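Local coordinates for hypothetical protein PA3499 (Pseudomonas aeruginosa, PDB 2IG8) that is of unknown function but belongs to the YjgF-like clan of small alpha-beta proteins and assembles here as a trimer, at residues 54-59 / 122-127; 82-87 / 112-117; 77-82 / 129-134. All blocks are in the same frame, centred on the assembly; numbering follows the deposited sequence.

All three contacts meet on one mixed sheet, in which strand 78-85 lies between strands 110-115 and 126-133. Contact 3 is the antiparallel pairing of 78-85 with 126-133, contact 2 the parallel pairing with 110-115, and contact 1 ties helix 53-70 to the loop that leads into strand 126-133. The centres of contacts 2 and 3 are about 17 Å apart, with N82 common to both, whereas contacts 1 and 2 are about 11 Å apart and joined by backbone bonding of E127 with Y84. Along the chain, contact 2 is nested inside the loops closed by contacts 1 and 3, which cross each other. Strand 126-133, last in the chain, lies between 29-36 and 78-85.

Contact 1: 54-59 / 122-127; sequences HAQALV and PELLVE
The carboxamide oxygen of Q56 is the best-held polar atom here, gripped by two donors: the backbone N of L125 and a water. The bond from L125 N to Q56 OE1 measures 2.9 Å and is nearly straight (169°), although the donor stands above the carbonyl plane. The water spends its other proton on V126 O, so OE1 reaches the start of the strand as well. On the other branch, Q56 NE2 donates over 3.0 Å to E123 O, close to the amide plane and in the plane of that carbonyl; a second acceptor, L51 O, lies outside the contact. With partners on both branches, the rotation of the amide is fixed. In the YjgF-like fold helix 53-70 packs on the sheet, and Q56 leaves it with CG anti to its carbonyl carbon (chi1 -70°) and an extended chain that spans the gap to the loop before strand 126-133. L125 crosses this chain at about a right angle, its CG 3.6 Å from Q56 NE2. Nearer the helix, V126 CG1, held in the crowded position between N and carbonyl carbon, approaches Q56 CB at 3.8 Å and A57 CB at 4.4 Å.

Contact 2: 82-87 / 112-117; sequences NVYVTR and TLVEVS
Two parallel strands of a beta-alpha-beta unit meet here, 78-85 and 110-115, with helix 91-101 as the connection between them. Their short segments run 17° from parallel, and four backbone bonds join them in alternating directions. The first, from V83 N to T112 O, is 2.7 Å long and almost straight at 169°; V83 O then receives V114 N, V114 O receives V85 N, and V85 O receives V116 N. Each donor lies nearly along the C=O axis of its acceptor.

The side chains of N82 and T112, V83 and L113, and Y84 and V114 stand side by side in pairs. On the face toward helix 91-101, V83 CB meets L113 CG at 3.9 Å, and both side chains also touch I94 of that helix, as expected where the crossover helix packs on its own strands. V85 CG2, in the crowded position between N and carbonyl carbon, comes equally close to L113 CD2. The face bearing Y84 and V114 meets other subunits: V114 packs on L119 of the third subunit, Y84 on T112 of the second. Within the pair, Y84 CD1 has V116 CG1 at 3.7 Å and V114 CG2 at 3.9 Å.

Both ends carry a water. One bridges N82 OD1 and T112 OG1, supplementing a weak bond from T112 N to N82 OD1; the other donates to T86 O and V116 O, each 2.6 Å away, beyond the last pair. E115 runs extended past T86, its CG 3.4 Å from T86 O, so that OE1 accepts from I88 N while OE2 pairs with S117 OG of the third subunit.

Contact 3: 77-82 / 129-134; sequences NLYKLN and DAWARL
W131, Y79 and N77 bury the most surface in this pairing of strands 78-85 and 126-133. W131 has its CG anti to the carbonyl carbon (chi1 -53°), and its indole lies beside K80, the two side chains pointing the same way. K80 CB and CG both stand 3.8 Å from W131 CD1, while K80 O lies at the indole edge, in its plane. K80 then bends at chi3 and leaves for the third subunit, whose D129 it salt-bridges and whose W131 it meets in a cation-pi contact. W131 NE1 is buried without a polar partner anywhere in the model. The indole also meets W131 of both other subunits edge-to-face.

Y79 takes the crowded position between N and carbonyl carbon (chi1 64°), which swings its ring across the partner strand. W131 CB sits over one face of that ring, 3.9 Å from the centroid, a CH-pi contact; the phenol OH is hydrogen-bonded to E29. N77 contributes its backbone O, which accepts from R133 N over 3.0 Å, and its CB, 3.1 Å from R133 O.

L78 CD2 touches A130 CB at 3.7 Å; L78, A130 and A132 face helix 53-70. L81 CD2 meets the same A130 methyl, and L81 also touches R98 of helix 91-101. At the far end N82 and D129 exchange two backbone bonds, and a water donates to D129 OD2 and weakly accepts from N82 ND2; D129 OD1 is salt-bridged to K80 NZ of the second subunit. Between the ends, W131 O receives Y79 N at 2.9 Å and, more weakly, K80 N at 3.4 Å. Two successive residues opposite one partner, with the register shifted by one, make this a classic beta bulge in an antiparallel pair.

Contact 1: 54-59 / 122-127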
loop_
_atom_site.group_PDB
_atom_site.type_symbol
_atom_site.label_atom_id
_atom_site.label_comp_id
_atom_site.label_asym_id
_atom_site.label_seq_id
_atom_site.Cartn_x
_atom_site.Cartn_y
_atom_site.Cartn_z
ATOM N N HIS B 54 -16.349 -6.054 13.131
ATOM C CA HIS B 54 -15.798 -5.438 14.315
ATOM C C HIS B 54 -14.936 -6.452 15.093
ATOM O O HIS B 54 -13.808 -6.142 15.447
ATOM C CB HIS B 54 -16.942 -4.936 15.171
ATOM C CG HIS B 54 -16.538 -4.267 16.442
ATOM N ND1 HIS B 54 -17.465 -3.730 17.301
ATOM C CD2 HIS B 54 -15.330 -3.956 16.966
ATOM C CE1 HIS B 54 -16.841 -3.180 18.334
ATOM N NE2 HIS B 54 -15.549 -3.339 18.169
ATOM N N ALA B 55 -15.481 -7.640 15.350
ATOM C CA ALA B 55 -14.731 -8.681 16.049
ATOM C C ALA B 55 -13.455 -9.095 15.264
ATOM O O ALA B 55 -12.353 -9.232 15.861
ATOM C CB ALA B 55 -15.629 -9.907 16.396
ATOM N N GLN B 56 -13.589 -9.271 13.950
ATOM C CA GLN B 56 -12.453 -9.622 13.130
ATOM C C GLN B 56 -11.387 -8.519 13.179
ATOM O O GLN B 56 -10.200 -8.817 13.294
ATOM C CB GLN B 56 -12.847 -9.924 11.689
ATOM C CG GLN B 56 -13.652 -11.237 11.497
ATOM C CD GLN B 56 -13.718 -11.726 10.076
ATOM O OE1 GLN B 56 -12.806 -11.493 9.283
ATOM N NE2 GLN B 56 -14.803 -12.476 9.747
ATOM N N ALA B 57 -11.804 -7.264 13.070
ATOM C CA ALA B 57 -10.824 -6.167 13.046
ATOM C C ALA B 57 -10.046 -6.126 14.366
ATOM O O ALA B 57 -8.844 -5.928 14.370
ATOM C CB ALA B 57 -11.491 -4.836 12.748
ATOM N N LEU B 58 -10.718 -6.391 15.467
ATOM C CA LEU B 58 -10.041 -6.459 16.767
ATOM C C LEU B 58 -9.040 -7.615 16.893
ATOM O O LEU B 58 -7.972 -7.458 17.506
ATOM C CB LEU B 58 -11.055 -6.523 17.905
ATOM C CG LEU B 58 -11.823 -5.248 18.291
ATOM C CD1 LEU B 58 -12.883 -5.559 19.340
ATOM C CD2 LEU B 58 -10.875 -4.157 18.749
ATOM N N VAL B 59 -9.396 -8.796 16.383
ATOM C CA VAL B 59 -8.457 -9.904 16.327
ATOM C C VAL B 59 -7.236 -9.527 15.494
ATOM O O VAL B 59 -6.107 -9.792 15.913
ATOM C CB VAL B 59 -9.112 -11.207 15.769
ATOM C CG1 VAL B 59 -8.043 -12.262 15.404
ATOM C CG2 VAL B 59 -10.171 -11.744 16.770
ATOM N N PRO B 122 -12.308 -17.738 2.903
ATOM C CA PRO B 122 -13.667 -17.312 2.642
ATOM C C PRO B 122 -14.383 -16.722 3.859
ATOM O O PRO B 122 -15.298 -15.928 3.685
ATOM C CB PRO B 122 -14.345 -18.588 2.127
ATOM C CG PRO B 122 -13.539 -19.691 2.684
ATOM C CD PRO B 122 -12.150 -19.190 2.757
ATOM N N GLU B 123 -13.929 -17.046 5.070
ATOM C CA GLU B 123 -14.567 -16.517 6.292
ATOM C C GLU B 123 -14.161 -15.070 6.602
ATOM O O GLU B 123 -14.786 -14.415 7.459
ATOM C CB GLU B 123 -14.230 -17.391 7.501
ATOM C CG GLU B 123 -14.656 -18.841 7.362
ATOM C CD GLU B 123 -13.600 -19.754 6.745
ATOM O OE1 GLU B 123 -12.642 -19.285 6.092
ATOM O OE2 GLU B 123 -13.747 -20.975 6.939
ATOM N N LEU B 124 -13.116 -14.576 5.931
ATOM C CA LEU B 124 -12.550 -13.258 6.218
ATOM C C LEU B 124 -13.416 -12.100 5.701
ATOM O O LEU B 124 -13.952 -12.140 4.574
ATOM C CB LEU B 124 -11.139 -13.134 5.634
ATOM C CG LEU B 124 -10.078 -14.128 6.136
ATOM C CD1 LEU B 124 -8.704 -13.801 5.483
ATOM C CD2 LEU B 124 -9.998 -14.151 7.666
ATOM N N LEU B 125 -13.542 -11.076 6.538
ATOM C CA LEU B 125 -14.184 -9.809 6.195
ATOM C C LEU B 125 -13.178 -8.650 6.108
ATOM O O LEU B 125 -13.518 -7.599 5.588
ATOM C CB LEU B 125 -15.230 -9.435 7.260
ATOM C CG LEU B 125 -16.459 -10.327 7.350
ATOM C CD1 LEU B 125 -17.309 -9.972 8.621
ATOM C CD2 LEU B 125 -17.236 -10.223 6.047
ATOM N N VAL B 126 -11.965 -8.840 6.643
ATOM C CA VAL B 126 -10.976 -7.759 6.713
ATOM C C VAL B 126 -9.542 -8.275 6.784
ATOM O O VAL B 126 -9.253 -9.346 7.338
ATOM C CB VAL B 126 -11.298 -6.771 7.894
ATOM C CG1 VAL B 126 -11.169 -7.478 9.267
ATOM C CG2 VAL B 126 -10.397 -5.514 7.865
ATOM N N GLU B 127 -8.642 -7.509 6.169
ATOM C CA GLU B 127 -7.216 -7.703 6.294
ATOM C C GLU B 127 -6.606 -6.309 6.475
ATOM O O GLU B 127 -7.051 -5.351 5.844
ATOM C CB GLU B 127 -6.653 -8.401 5.050
ATOM C CG GLU B 127 -5.151 -8.541 5.062
ATOM C CD GLU B 127 -4.626 -9.745 4.262
ATOM O OE1 GLU B 127 -5.415 -10.526 3.696
ATOM O OE2 GLU B 127 -3.400 -9.911 4.228
HETATM O O HOH W 1 -9.979 -10.954 9.311
#

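Contact 2: 82-87 / 112-117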
loop_
_atom_site.group_PDB
_atom_site.type_symbol
_atom_site.label_atom_id
_atom_site.label_comp_id
_atom_site.label_asym_id
_atom_site.label_seq_id
_atom_site.Cartn_x
_atom_site.Cartn_y
_atom_site.Cartn_z
ATOM N N ASN B 82 -3.556 0.298 6.394
ATOM C CA ASN B 82 -4.347 0.128 5.190
ATOM C C ASN B 82 -5.267 -1.068 5.339
ATOM O O ASN B 82 -4.822 -2.177 5.650
ATOM C CB ASN B 82 -3.467 0.034 3.979
ATOM C CG ASN B 82 -2.791 1.366 3.667
ATOM O OD1 ASN B 82 -3.220 2.431 4.148
ATOM N ND2 ASN B 82 -1.741 1.315 2.937
ATOM N N VAL B 83 -6.549 -0.825 5.117
ATOM C CA VAL B 83 -7.585 -1.767 5.511
ATOM C C VAL B 83 -8.316 -2.211 4.259
ATOM O O VAL B 83 -8.752 -1.374 3.443
ATOM C CB VAL B 83 -8.572 -1.123 6.489
ATOM C CG1 VAL B 83 -9.651 -2.162 6.912
ATOM C CG2 VAL B 83 -7.799 -0.530 7.686
ATOM N N TYR B 84 -8.395 -3.521 4.086
ATOM C CA TYR B 84 -9.085 -4.111 2.953
ATOM C C TYR B 84 -10.255 -4.886 3.510
ATOM O O TYR B 84 -10.055 -5.834 4.274
ATOM C CB TYR B 84 -8.157 -5.076 2.210
ATOM C CG TYR B 84 -6.870 -4.448 1.832
ATOM C CD1 TYR B 84 -6.813 -3.596 0.745
ATOM C CD2 TYR B 84 -5.701 -4.661 2.577
ATOM C CE1 TYR B 84 -5.630 -2.960 0.399
ATOM C CE2 TYR B 84 -4.502 -4.023 2.225
ATOM C CZ TYR B 84 -4.478 -3.188 1.137
ATOM O OH TYR B 84 -3.306 -2.554 0.730
ATOM N N VAL B 85 -11.463 -4.494 3.107
ATOM C CA VAL B 85 -12.697 -5.125 3.551
ATOM C C VAL B 85 -13.395 -5.790 2.379
ATOM O O VAL B 85 -13.266 -5.369 1.225
ATOM C CB VAL B 85 -13.668 -4.099 4.246
ATOM C CG1 VAL B 85 -13.022 -3.490 5.478
ATOM C CG2 VAL B 85 -14.180 -3.001 3.237
ATOM N N THR B 86 -14.139 -6.858 2.649
ATOM C CA THR B 86 -14.928 -7.472 1.602
ATOM C C THR B 86 -16.276 -6.787 1.387
ATOM O O THR B 86 -16.895 -6.977 0.348
ATOM C CB THR B 86 -15.165 -8.975 1.874
ATOM O OG1 THR B 86 -15.781 -9.120 3.154
ATOM C CG2 THR B 86 -13.835 -9.735 1.819
ATOM N N ARG B 87 -16.719 -6.010 2.376
ATOM C CA ARG B 87 -17.991 -5.299 2.341
ATOM C C ARG B 87 -17.758 -3.874 2.813
ATOM O O ARG B 87 -17.487 -3.628 4.007
ATOM C CB ARG B 87 -19.050 -5.980 3.238
ATOM C CG ARG B 87 -19.206 -7.459 2.968
ATOM C CD ARG B 87 -20.312 -8.099 3.820
ATOM N NE ARG B 87 -20.034 -7.943 5.232
ATOM C CZ ARG B 87 -20.680 -8.570 6.213
ATOM N NH1 ARG B 87 -21.649 -9.428 5.966
ATOM N NH2 ARG B 87 -20.348 -8.312 7.457
ATOM N N THR B 112 -6.071 4.106 4.815
ATOM C CA THR B 112 -6.854 3.981 3.600
ATOM C C THR B 112 -7.670 2.707 3.744
ATOM O O THR B 112 -7.137 1.679 4.151
ATOM C CB THR B 112 -5.953 3.884 2.361
ATOM O OG1 THR B 112 -5.155 5.070 2.289
ATOM C CG2 THR B 112 -6.805 3.751 1.070
ATOM N N LEU B 113 -8.955 2.779 3.422
ATOM C CA LEU B 113 -9.866 1.629 3.576
ATOM C C LEU B 113 -10.610 1.484 2.255
ATOM O O LEU B 113 -11.248 2.440 1.806
ATOM C CB LEU B 113 -10.858 1.906 4.714
ATOM C CG LEU B 113 -11.745 0.737 5.205
ATOM C CD1 LEU B 113 -12.237 0.964 6.627
ATOM C CD2 LEU B 113 -12.918 0.594 4.231
ATOM N N VAL B 114 -10.493 0.314 1.625
ATOM C CA VAL B 114 -11.135 0.054 0.351
ATOM C C VAL B 114 -11.778 -1.331 0.377
ATOM O O VAL B 114 -11.397 -2.204 1.169
ATOM C CB VAL B 114 -10.167 0.171 -0.875
ATOM C CG1 VAL B 114 -9.577 1.624 -0.981
ATOM C CG2 VAL B 114 -9.066 -0.903 -0.849
ATOM N N GLU B 115 -12.779 -1.518 -0.466
ATOM C CA GLU B 115 -13.386 -2.846 -0.580
ATOM C C GLU B 115 -12.705 -3.642 -1.687
ATOM O O GLU B 115 -12.695 -3.237 -2.842
ATOM C CB GLU B 115 -14.867 -2.741 -0.863
ATOM C CG GLU B 115 -15.589 -4.068 -0.850
ATOM C CD GLU B 115 -16.946 -3.969 -1.508
ATOM O OE1 GLU B 115 -17.896 -3.500 -0.858
ATOM O OE2 GLU B 115 -17.055 -4.391 -2.667
ATOM N N VAL B 116 -12.152 -4.783 -1.315
ATOM C CA VAL B 116 -11.570 -5.710 -2.276
ATOM C C VAL B 116 -12.620 -6.760 -2.649
ATOM O O VAL B 116 -13.675 -6.903 -1.996
ATOM C CB VAL B 116 -10.273 -6.358 -1.702
ATOM C CG1 VAL B 116 -9.148 -5.276 -1.506
ATOM C CG2 VAL B 116 -10.550 -7.116 -0.437
ATOM N N SER B 117 -12.349 -7.510 -3.695
ATOM C CA SER B 117 -13.322 -8.486 -4.138
ATOM C C SER B 117 -13.075 -9.835 -3.474
ATOM O O SER B 117 -13.936 -10.703 -3.521
ATOM C CB SER B 117 -13.362 -8.564 -5.663
ATOM O OG SER B 117 -12.121 -8.935 -6.200
HETATM O O HOH W 2 -3.271 5.544 4.009
HETATM O O HOH W 3 -15.826 -8.261 -1.680
#

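Contact 3: 77-82 / 129-134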
loop_
_atom_site.group_PDB
_atom_site.type_symbol
_atom_site.label_atom_id
_atom_site.label_comp_id
_atom_site.label_asym_id
_atom_site.label_seq_id
_atom_site.Cartn_x
_atom_site.Cartn_y
_atom_site.Cartn_z
ATOM N N ASN B 77 3.487 2.902 18.184
ATOM C CA ASN B 77 4.440 2.831 17.077
ATOM C C ASN B 77 3.786 2.823 15.690
ATOM O O ASN B 77 4.446 3.096 14.698
ATOM C CB ASN B 77 5.291 1.563 17.193
ATOM C CG ASN B 77 6.209 1.555 18.405
ATOM O OD1 ASN B 77 6.600 2.603 18.951
ATOM N ND2 ASN B 77 6.586 0.365 18.811
ATOM N N LEU B 78 2.498 2.478 15.634
ATOM C CA LEU B 78 1.746 2.399 14.382
ATOM C C LEU B 78 1.509 3.802 13.821
ATOM O O LEU B 78 1.071 4.684 14.566
ATOM C CB LEU B 78 0.403 1.708 14.621
ATOM C CG LEU B 78 0.474 0.218 14.968
ATOM C CD1 LEU B 78 -0.802 -0.288 15.602
ATOM C CD2 LEU B 78 0.815 -0.571 13.698
ATOM N N TYR B 79 1.829 4.010 12.545
ATOM C CA TYR B 79 1.570 5.293 11.887
ATOM C C TYR B 79 0.679 5.185 10.645
ATOM O O TYR B 79 0.203 6.187 10.155
ATOM C CB TYR B 79 2.886 6.013 11.557
ATOM C CG TYR B 79 3.783 5.323 10.566
ATOM C CD1 TYR B 79 3.589 5.482 9.200
ATOM C CD2 TYR B 79 4.822 4.502 10.986
ATOM C CE1 TYR B 79 4.418 4.851 8.277
ATOM C CE2 TYR B 79 5.643 3.844 10.063
ATOM C CZ TYR B 79 5.436 4.031 8.717
ATOM O OH TYR B 79 6.255 3.415 7.794
ATOM N N LYS B 80 0.415 3.978 10.153
ATOM C CA LYS B 80 -0.508 3.823 9.018
ATOM C C LYS B 80 -1.155 2.445 9.076
ATOM O O LYS B 80 -0.494 1.460 9.430
ATOM C CB LYS B 80 0.193 4.040 7.668
ATOM C CG LYS B 80 -0.744 3.876 6.451
ATOM C CD LYS B 80 -0.089 4.149 5.076
ATOM C CE LYS B 80 -0.295 5.561 4.589
ATOM N NZ LYS B 80 0.252 5.821 3.198
ATOM N N LEU B 81 -2.443 2.395 8.756
ATOM C CA LEU B 81 -3.187 1.142 8.642
ATOM C C LEU B 81 -3.947 1.159 7.324
ATOM O O LEU B 81 -4.858 1.984 7.132
ATOM C CB LEU B 81 -4.181 1.007 9.790
ATOM C CG LEU B 81 -3.644 1.015 11.210
ATOM C CD1 LEU B 81 -4.790 1.105 12.251
ATOM C CD2 LEU B 81 -2.810 -0.189 11.462
ATOM N N ASN B 82 -3.556 0.298 6.394
ATOM C CA ASN B 82 -4.347 0.128 5.190
ATOM C C ASN B 82 -5.267 -1.068 5.339
ATOM O O ASN B 82 -4.822 -2.177 5.650
ATOM C CB ASN B 82 -3.467 0.034 3.979
ATOM C CG ASN B 82 -2.791 1.366 3.667
ATOM O OD1 ASN B 82 -3.220 2.431 4.148
ATOM N ND2 ASN B 82 -1.741 1.315 2.937
ATOM N N ASP B 129 -2.962 -4.104 6.616
ATOM C CA ASP B 129 -1.545 -3.928 6.398
ATOM C C ASP B 129 -1.087 -2.764 7.267
ATOM O O ASP B 129 -1.499 -1.612 7.030
ATOM C CB ASP B 129 -1.301 -3.637 4.905
ATOM C CG ASP B 129 0.162 -3.784 4.483
ATOM O OD1 ASP B 129 1.038 -4.144 5.317
ATOM O OD2 ASP B 129 0.454 -3.499 3.297
ATOM N N ALA B 130 -0.295 -3.064 8.297
ATOM C CA ALA B 130 0.074 -2.093 9.347
ATOM C C ALA B 130 1.530 -1.646 9.155
ATOM O O ALA B 130 2.416 -2.459 8.857
ATOM C CB ALA B 130 -0.103 -2.692 10.764
ATOM N N TRP B 131 1.755 -0.348 9.319
ATOM C CA TRP B 131 3.092 0.235 9.258
ATOM C C TRP B 131 3.409 0.831 10.621
ATOM O O TRP B 131 2.567 1.551 11.206
ATOM C CB TRP B 131 3.171 1.323 8.182
ATOM C CG TRP B 131 2.691 0.873 6.824
ATOM C CD1 TRP B 131 1.393 0.691 6.438
ATOM C CD2 TRP B 131 3.492 0.548 5.682
ATOM N NE1 TRP B 131 1.338 0.260 5.147
ATOM C CE2 TRP B 131 2.608 0.177 4.647
ATOM C CE3 TRP B 131 4.864 0.527 5.437
ATOM C CZ2 TRP B 131 3.049 -0.210 3.384
ATOM C CZ3 TRP B 131 5.325 0.137 4.155
ATOM C CH2 TRP B 131 4.412 -0.228 3.148
ATOM N N ALA B 132 4.604 0.519 11.125
ATOM C CA ALA B 132 5.070 1.002 12.423
ATOM C C ALA B 132 6.582 1.244 12.449
ATOM O O ALA B 132 7.337 0.669 11.650
ATOM C CB ALA B 132 4.681 0.010 13.535
ATOM N N ARG B 133 6.987 2.134 13.359
ATOM C CA ARG B 133 8.376 2.433 13.699
ATOM C C ARG B 133 8.536 2.375 15.212
ATOM O O ARG B 133 7.736 2.974 15.929
ATOM C CB ARG B 133 8.693 3.871 13.324
ATOM C CG ARG B 133 8.928 4.106 11.903
ATOM C CD ARG B 133 9.328 5.529 11.723
ATOM N NE ARG B 133 10.696 5.744 12.158
ATOM C CZ ARG B 133 11.755 5.520 11.389
ATOM N NH1 ARG B 133 11.606 5.046 10.149
ATOM N NH2 ARG B 133 12.975 5.753 11.857
ATOM N N LEU B 134 9.594 1.729 15.693
ATOM C CA LEU B 134 9.812 1.570 17.131
ATOM C C LEU B 134 10.256 2.857 17.856
ATOM O O LEU B 134 10.257 2.904 19.089
ATOM C CB LEU B 134 10.844 0.470 17.374
ATOM C CG LEU B 134 10.462 -0.919 16.843
ATOM C CD1 LEU B 134 11.560 -1.926 17.147
ATOM C CD2 LEU B 134 9.157 -1.369 17.417
HETATM O O HOH W 4 -1.200 -1.821 2.018
#